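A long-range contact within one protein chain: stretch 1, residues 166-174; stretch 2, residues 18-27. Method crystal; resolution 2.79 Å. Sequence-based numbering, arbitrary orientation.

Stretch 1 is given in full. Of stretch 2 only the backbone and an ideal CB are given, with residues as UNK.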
# COMPACT_ATOMS: atom_id res chain seq x y z
N THR A 166 -8.89 0.14 -3.15
CA THR A 166 -9.04 -1.28 -3.50
C THR A 166 -7.75 -2.08 -3.19
O THR A 166 -6.64 -1.59 -3.46
CB THR A 166 -9.46 -1.47 -4.98
OG1 THR A 166 -9.56 -2.87 -5.26
CG2 THR A 166 -8.49 -0.86 -5.97
N PRO A 167 -7.87 -3.34 -2.70
CA PRO A 167 -6.64 -4.14 -2.53
C PRO A 167 -6.07 -4.58 -3.89
O PRO A 167 -4.97 -5.09 -3.95
CB PRO A 167 -7.11 -5.34 -1.70
CG PRO A 167 -8.56 -5.45 -1.95
CD PRO A 167 -9.08 -4.11 -2.32
N ASP A 168 -6.83 -4.35 -4.98
CA ASP A 168 -6.43 -4.70 -6.35
C ASP A 168 -5.43 -3.67 -6.91
O ASP A 168 -4.79 -3.93 -7.94
CB ASP A 168 -7.64 -4.86 -7.27
CG ASP A 168 -8.40 -6.17 -7.09
OD1 ASP A 168 -7.85 -7.08 -6.42
OD2 ASP A 168 -9.53 -6.29 -7.63
N LEU A 169 -5.25 -2.53 -6.20
CA LEU A 169 -4.24 -1.54 -6.57
C LEU A 169 -2.89 -2.09 -6.12
O LEU A 169 -2.61 -2.20 -4.92
CB LEU A 169 -4.52 -0.15 -5.99
CG LEU A 169 -3.48 0.95 -6.29
CD1 LEU A 169 -3.20 1.08 -7.79
CD2 LEU A 169 -3.93 2.28 -5.74
N TRP A 170 -2.11 -2.54 -7.10
CA TRP A 170 -0.82 -3.17 -6.85
C TRP A 170 0.33 -2.21 -7.17
O TRP A 170 0.33 -1.55 -8.21
CB TRP A 170 -0.72 -4.48 -7.63
CG TRP A 170 -1.63 -5.57 -7.12
CD1 TRP A 170 -2.54 -5.48 -6.11
CD2 TRP A 170 -1.71 -6.91 -7.61
NE1 TRP A 170 -3.20 -6.67 -5.95
CE2 TRP A 170 -2.71 -7.58 -6.86
CE3 TRP A 170 -1.03 -7.63 -8.61
CZ2 TRP A 170 -3.02 -8.93 -7.05
CZ3 TRP A 170 -1.36 -8.97 -8.82
CH2 TRP A 170 -2.35 -9.60 -8.05
N LEU A 171 1.26 -2.04 -6.18
CA LEU A 171 2.45 -1.16 -6.20
C LEU A 171 3.74 -1.99 -6.27
O LEU A 171 3.93 -2.87 -5.44
CB LEU A 171 2.47 -0.26 -4.95
CG LEU A 171 1.60 1.03 -4.92
CD1 LEU A 171 0.12 0.75 -5.00
CD2 LEU A 171 1.83 1.78 -3.64
N GLU A 172 4.61 -1.71 -7.27
CA GLU A 172 5.84 -2.42 -7.60
C GLU A 172 6.98 -1.43 -7.56
O GLU A 172 7.01 -0.48 -8.36
CB GLU A 172 5.69 -3.07 -8.99
CG GLU A 172 6.67 -4.18 -9.28
CD GLU A 172 6.68 -4.65 -10.72
OE1 GLU A 172 5.58 -4.78 -11.32
OE2 GLU A 172 7.78 -4.90 -11.25
N SER A 173 7.88 -1.60 -6.60
CA SER A 173 9.06 -0.76 -6.44
C SER A 173 10.23 -1.32 -7.22
O SER A 173 10.41 -2.53 -7.28
CB SER A 173 9.43 -0.61 -4.97
OG SER A 173 8.45 0.21 -4.35
N MET A 174 10.99 -0.44 -7.88
CA MET A 174 12.14 -0.86 -8.68
C MET A 174 13.19 0.27 -8.74
O MET A 174 12.92 1.40 -8.32
CB MET A 174 11.74 -1.37 -10.09
CG MET A 174 11.04 -0.36 -10.97
SD MET A 174 9.99 -1.12 -12.23
CE MET A 174 11.26 -1.80 -13.40
N UNK A 18 -0.55 -10.79 1.51
CA UNK A 18 0.49 -10.57 0.52
C UNK A 18 -0.00 -10.95 -0.89
O UNK A 18 0.21 -10.21 -1.86
CB UNK A 18 1.74 -11.37 0.89
N UNK A 19 -0.71 -12.09 -0.98
CA UNK A 19 -1.29 -12.66 -2.18
C UNK A 19 -2.36 -11.72 -2.76
O UNK A 19 -2.30 -11.34 -3.93
CB UNK A 19 -1.89 -14.04 -1.88
N UNK A 20 -3.32 -11.31 -1.90
CA UNK A 20 -4.48 -10.51 -2.24
C UNK A 20 -4.17 -9.06 -2.56
O UNK A 20 -4.83 -8.47 -3.42
CB UNK A 20 -5.49 -10.56 -1.09
N UNK A 21 -3.15 -8.49 -1.90
CA UNK A 21 -2.71 -7.10 -2.08
C UNK A 21 -1.52 -6.99 -3.08
O UNK A 21 -0.93 -5.93 -3.20
CB UNK A 21 -2.31 -6.51 -0.73
N UNK A 22 -1.20 -8.08 -3.77
CA UNK A 22 -0.16 -8.17 -4.78
C UNK A 22 1.27 -7.92 -4.35
O UNK A 22 2.11 -7.56 -5.18
CB UNK A 22 -0.49 -7.18 -5.90
N UNK A 23 1.55 -8.17 -3.05
CA UNK A 23 2.85 -7.98 -2.38
C UNK A 23 3.28 -6.51 -2.57
O UNK A 23 4.42 -6.23 -2.97
CB UNK A 23 3.91 -8.94 -2.94
N UNK A 24 2.30 -5.59 -2.36
CA UNK A 24 2.45 -4.14 -2.54
C UNK A 24 3.48 -3.61 -1.56
O UNK A 24 3.50 -4.01 -0.40
CB UNK A 24 1.11 -3.42 -2.35
N UNK A 25 4.37 -2.74 -2.06
CA UNK A 25 5.52 -2.22 -1.32
C UNK A 25 5.16 -1.35 -0.11
O UNK A 25 6.01 -1.22 0.77
CB UNK A 25 6.40 -1.41 -2.27
N UNK A 26 3.93 -0.79 -0.03
CA UNK A 26 3.56 0.10 1.08
C UNK A 26 2.77 -0.61 2.17
O UNK A 26 2.38 0.03 3.15
CB UNK A 26 2.74 1.28 0.55
N UNK A 27 2.55 -1.91 2.03
CA UNK A 27 1.84 -2.66 3.05
C UNK A 27 2.89 -3.20 4.04
O UNK A 27 3.76 -4.00 3.68
CB UNK A 27 1.01 -3.79 2.43

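Positions 18 to 20 are the last turn of a helix. At 18 the ideal CB has nothing of stretch 1 within 5.5 Å, so the strand sets no demand and any good helix former would serve; the residue is Lys18. At 19 the CB points away from stretch 1, which sets little demand, so helix-compatible residues of several kinds would do; it is Glu19. Position 20 also turns its CB away, leaving its carbonyl to meet the strand: that oxygen lies at the edge of the Trp170 ring, near its plane. A long polar side chain is one of many that would suit, and Lys20 is found.

Position 21 has left helical geometry. Its CB points away, yet the backbone passes close to Pro167, and the CA of residue 21 makes a CA-H...O contact with Pro167 O at 3.6 Å. A small or beta-branched residue would fit here. Thr21 is present, and its CG2 comes to 4.2 Å from Pro167 CB, a modest apolar touch.

Position 22 is the most restrictive of the ten. Its phi of 63° alone favours glycine, and an ideal CB would lie 2.1 Å from Trp170 CD2, a plain clash. The residue is Gly22. Without a side chain, its CA can sit over the face of the indole, 3.4 Å from the centroid of the Trp170 five-membered ring and only 14° off the normal, a CH-pi contact.

Position 23 also has a positive phi, 56°, but its ideal CB has no neighbour in stretch 1 within 5.5 Å. Glycine, asparagine or aspartate tolerate such angles best. Asn23 takes the place, and the end of its side chain leads away from the strand.

At 24 the CB points sideways, 4.1 Å from Leu171 N, a donor, with Leu169 O at 4.7 Å. A short side chain carrying an acceptor is called for: serine and threonine come to mind, perhaps aspartate or asparagine. Ser24 answers with one hydroxyl in two roles. Its OG accepts a hydrogen bond from Leu171 N at 3.1 Å, nearly straight at 165°, and donates to Thr21 O at 2.8 Å, so the strand is tied to the loop of stretch 2.

Position 25 points toward the strand, its ideal CB 3.3 Å from Ser173 OG. So close a neighbour favours a small side chain, and a polar one could exploit the hydroxyl; alanine, serine or perhaps threonine might do. In Ser25, OG and Ser173 OG are hydrogen-bonded at 3.0 Å, while the backbone adds a weak hydrogen bond from Ser25 N to Leu171 O at 3.4 Å.

Position 26 has its CB sideways, 4.3 Å from Leu171 CD2. That methyl would welcome an apolar partner, but Asp26 is found: OD2 packs 3.6 Å from Leu171 CD2, and both carboxylate oxygens are hydrogen-bonded elsewhere in the structure.

Position 27 closes a type I turn begun at 24 and meets nothing of stretch 1, so the choice is open; it is Ile27.

Stretch 2, residues 18-27: KEKTGNSSDI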
# COMPACT_ATOMS: atom_id res chain seq x y z
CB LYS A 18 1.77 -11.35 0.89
CG LYS A 18 2.43 -10.91 2.19
CD LYS A 18 3.81 -11.53 2.37
CE LYS A 18 4.19 -11.73 3.82
NZ LYS A 18 3.64 -13.00 4.37
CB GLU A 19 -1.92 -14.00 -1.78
CG GLU A 19 -2.00 -15.07 -2.84
CD GLU A 19 -2.78 -16.28 -2.35
OE1 GLU A 19 -2.22 -17.08 -1.57
OE2 GLU A 19 -3.97 -16.42 -2.75
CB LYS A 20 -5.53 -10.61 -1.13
CG LYS A 20 -6.22 -11.98 -1.17
CD LYS A 20 -6.98 -12.34 0.10
CE LYS A 20 -7.65 -13.69 -0.01
NZ LYS A 20 -8.78 -13.69 -0.98
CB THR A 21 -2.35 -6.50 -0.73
OG1 THR A 21 -1.25 -7.23 -0.18
CG2 THR A 21 -3.55 -6.45 0.24
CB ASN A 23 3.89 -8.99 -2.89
CG ASN A 23 4.44 -9.89 -1.81
OD1 ASN A 23 5.25 -9.49 -0.96
ND2 ASN A 23 3.99 -11.15 -1.83
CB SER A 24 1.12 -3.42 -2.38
OG SER A 24 0.38 -3.46 -3.59
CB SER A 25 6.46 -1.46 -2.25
OG SER A 25 5.81 -0.43 -2.98
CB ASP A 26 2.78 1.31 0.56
CG ASP A 26 1.46 1.05 -0.13
OD1 ASP A 26 1.22 -0.10 -0.54
OD2 ASP A 26 0.67 2.01 -0.28
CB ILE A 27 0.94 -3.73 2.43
CG1 ILE A 27 -0.26 -3.02 1.75
CG2 ILE A 27 0.45 -4.73 3.50
CD1 ILE A 27 -0.83 -3.70 0.71
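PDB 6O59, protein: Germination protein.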